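Local coordinates for putative chemotaxis protein (Desulfovibrio vulgaris str. Hildenborough, PDB 3H4Y), which is a putative CheX-type chemotaxis protein, probably acting as a phosphatase that removes phosphate from the response regulator CheY, at residues I7-P12 with P136-P141. Residues are numbered along the deposited sequence; the frame is centred on the assembly and turned at random.
Sequences IEVAKP and PIMAIP
Met-138, modelled as selenomethionine, carries most of the contact between strand 137-144 and the N-terminal end of helix 10-25. From CB, which points at the 7-12 segment, the chain leaves with CG anti to the backbone N (chi1 -178°), which carries CG and SE towards 7-12. CG meets the branch methyl of Ile-7, CG2, at 4.2 Å, the two side chains crossing obliquely. One atom further, SE settles against the backbone of Ala-10, 3.7 Å from its CA, with CB of the same residue at 4.1 Å. Val-9 CG2 is also 4.1 Å from SE; this side chain runs past Met-138 in the opposite direction. A chi3 of 77° about the CG-SE bond then folds CE back towards CD1 of Ile-140. Met-138 also touches Phe-13 of the helix. Two residues along the strand, Ile-140 points the same way and sets CD1 3.8 Å from Ala-10 CB. Pro-34 of the neighbouring strand 30-37 and Phe-153 of strand 147-155 extend this apolar layer. Meanwhile Glu-8 and Lys-11 stay out of it, joined on the exposed side by a salt bridge in which Lys-11 NZ reaches both carboxylate oxygens of Glu-8, OE2 at 3.1 Å. No hydrogen bond crosses between the segments, so the type I turn from Ile-7 to Ala-10, leading into the helix, rests on the antiparallel sheet by apolar, largely dispersive contact.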
loop_
_atom_site.group_PDB
_atom_site.type_symbol
_atom_site.label_atom_id
_atom_site.label_comp_id
_atom_site.label_asym_id
_atom_site.label_seq_id
_atom_site.Cartn_x
_atom_site.Cartn_y
_atom_site.Cartn_z
ATOM N N ILE A 7 15.869 14.682 -12.391
ATOM C CA ILE A 7 14.536 14.401 -11.867
ATOM C C ILE A 7 14.266 15.370 -10.729
ATOM O O ILE A 7 14.638 15.118 -9.576
ATOM C CB ILE A 7 14.430 12.943 -11.391
ATOM C CG1 ILE A 7 14.759 11.996 -12.546
ATOM C CG2 ILE A 7 13.025 12.636 -10.855
ATOM C CD1 ILE A 7 15.057 10.600 -12.084
ATOM N N GLU A 8 13.652 16.500 -11.078
ATOM C CA GLU A 8 13.352 17.566 -10.108
ATOM C C GLU A 8 12.480 17.134 -8.931
ATOM O O GLU A 8 12.722 17.594 -7.808
ATOM C CB GLU A 8 12.695 18.770 -10.779
ATOM C CG GLU A 8 13.681 19.654 -11.517
ATOM C CD GLU A 8 14.715 20.235 -10.574
ATOM O OE1 GLU A 8 14.320 20.998 -9.661
ATOM O OE2 GLU A 8 15.915 19.915 -10.743
ATOM N N VAL A 9 11.494 16.271 -9.168
ATOM C CA VAL A 9 10.679 15.775 -8.060
ATOM C C VAL A 9 11.465 14.920 -7.041
ATOM O O VAL A 9 10.968 14.658 -5.956
ATOM C CB VAL A 9 9.424 15.010 -8.506
ATOM C CG1 VAL A 9 8.482 15.951 -9.239
ATOM C CG2 VAL A 9 9.770 13.764 -9.349
ATOM N N ALA A 10 12.682 14.497 -7.369
ATOM C CA ALA A 10 13.475 13.743 -6.407
ATOM C C ALA A 10 13.905 14.634 -5.240
ATOM O O ALA A 10 14.128 14.152 -4.147
ATOM C CB ALA A 10 14.695 13.123 -7.074
ATOM N N LYS A 11 14.050 15.938 -5.487
ATOM C CA LYS A 11 14.538 16.852 -4.454
ATOM C C LYS A 11 13.769 16.841 -3.140
ATOM O O LYS A 11 14.381 16.633 -2.085
ATOM C CB LYS A 11 14.723 18.290 -4.991
ATOM C CG LYS A 11 15.827 18.383 -6.049
ATOM C CD LYS A 11 16.040 19.825 -6.519
ATOM C CE LYS A 11 17.101 19.910 -7.619
ATOM N NZ LYS A 11 17.136 21.268 -8.261
ATOM N N PRO A 12 12.433 17.034 -3.183
ATOM C CA PRO A 12 11.670 16.996 -1.922
ATOM C C PRO A 12 11.740 15.621 -1.217
ATOM O O PRO A 12 11.675 15.540 0.020
ATOM C CB PRO A 12 10.248 17.400 -2.354
ATOM C CG PRO A 12 10.205 17.211 -3.839
ATOM C CD PRO A 12 11.574 17.374 -4.346
ATOM N N PRO A 136 5.580 6.477 -15.496
ATOM C CA PRO A 136 6.796 5.876 -14.981
ATOM C C PRO A 136 6.838 6.152 -13.479
ATOM O O PRO A 136 6.260 7.131 -12.989
ATOM C CB PRO A 136 7.913 6.670 -15.663
ATOM C CG PRO A 136 7.275 7.426 -16.760
ATOM C CD PRO A 136 5.861 7.611 -16.390
ATOM N N ILE A 137 7.581 5.326 -12.781
ATOM C CA ILE A 137 7.695 5.412 -11.328
ATOM C C ILE A 137 9.100 5.899 -10.975
ATOM O O ILE A 137 10.057 5.384 -11.522
ATOM C CB ILE A 137 7.442 4.019 -10.739
ATOM C CG1 ILE A 137 5.969 3.616 -10.931
ATOM C CG2 ILE A 137 7.793 3.973 -9.217
ATOM C CD1 ILE A 137 5.764 2.075 -10.863
HETATM N N MSE A 138 9.200 6.888 -10.093
HETATM C CA MSE A 138 10.494 7.398 -9.572
HETATM C C MSE A 138 10.963 6.469 -8.454
HETATM O O MSE A 138 10.171 6.061 -7.585
HETATM C CB MSE A 138 10.364 8.817 -8.993
HETATM C CG MSE A 138 11.685 9.447 -8.479
HETATM SE SE MSE A 138 11.317 10.747 -7.055
HETATM C CE MSE A 138 10.999 9.495 -5.611
ATOM N N ALA A 139 12.241 6.109 -8.483
ATOM C CA ALA A 139 12.850 5.381 -7.391
ATOM C C ALA A 139 14.172 6.030 -7.020
ATOM O O ALA A 139 14.906 6.518 -7.889
ATOM C CB ALA A 139 13.069 3.951 -7.756
ATOM N N ILE A 140 14.467 6.037 -5.718
ATOM C CA ILE A 140 15.740 6.572 -5.210
ATOM C C ILE A 140 16.239 5.564 -4.186
ATOM O O ILE A 140 15.580 5.343 -3.142
ATOM C CB ILE A 140 15.623 7.972 -4.543
ATOM C CG1 ILE A 140 14.858 8.981 -5.413
ATOM C CG2 ILE A 140 17.046 8.528 -4.138
ATOM C CD1 ILE A 140 14.379 10.185 -4.627
ATOM N N PRO A 141 17.369 4.917 -4.496
ATOM C CA PRO A 141 17.954 4.065 -3.467
ATOM C C PRO A 141 18.684 4.932 -2.427
ATOM O O PRO A 141 19.238 5.986 -2.755
ATOM C CB PRO A 141 18.949 3.225 -4.242
ATOM C CG PRO A 141 19.409 4.127 -5.386
ATOM C CD PRO A 141 18.194 5.000 -5.720
#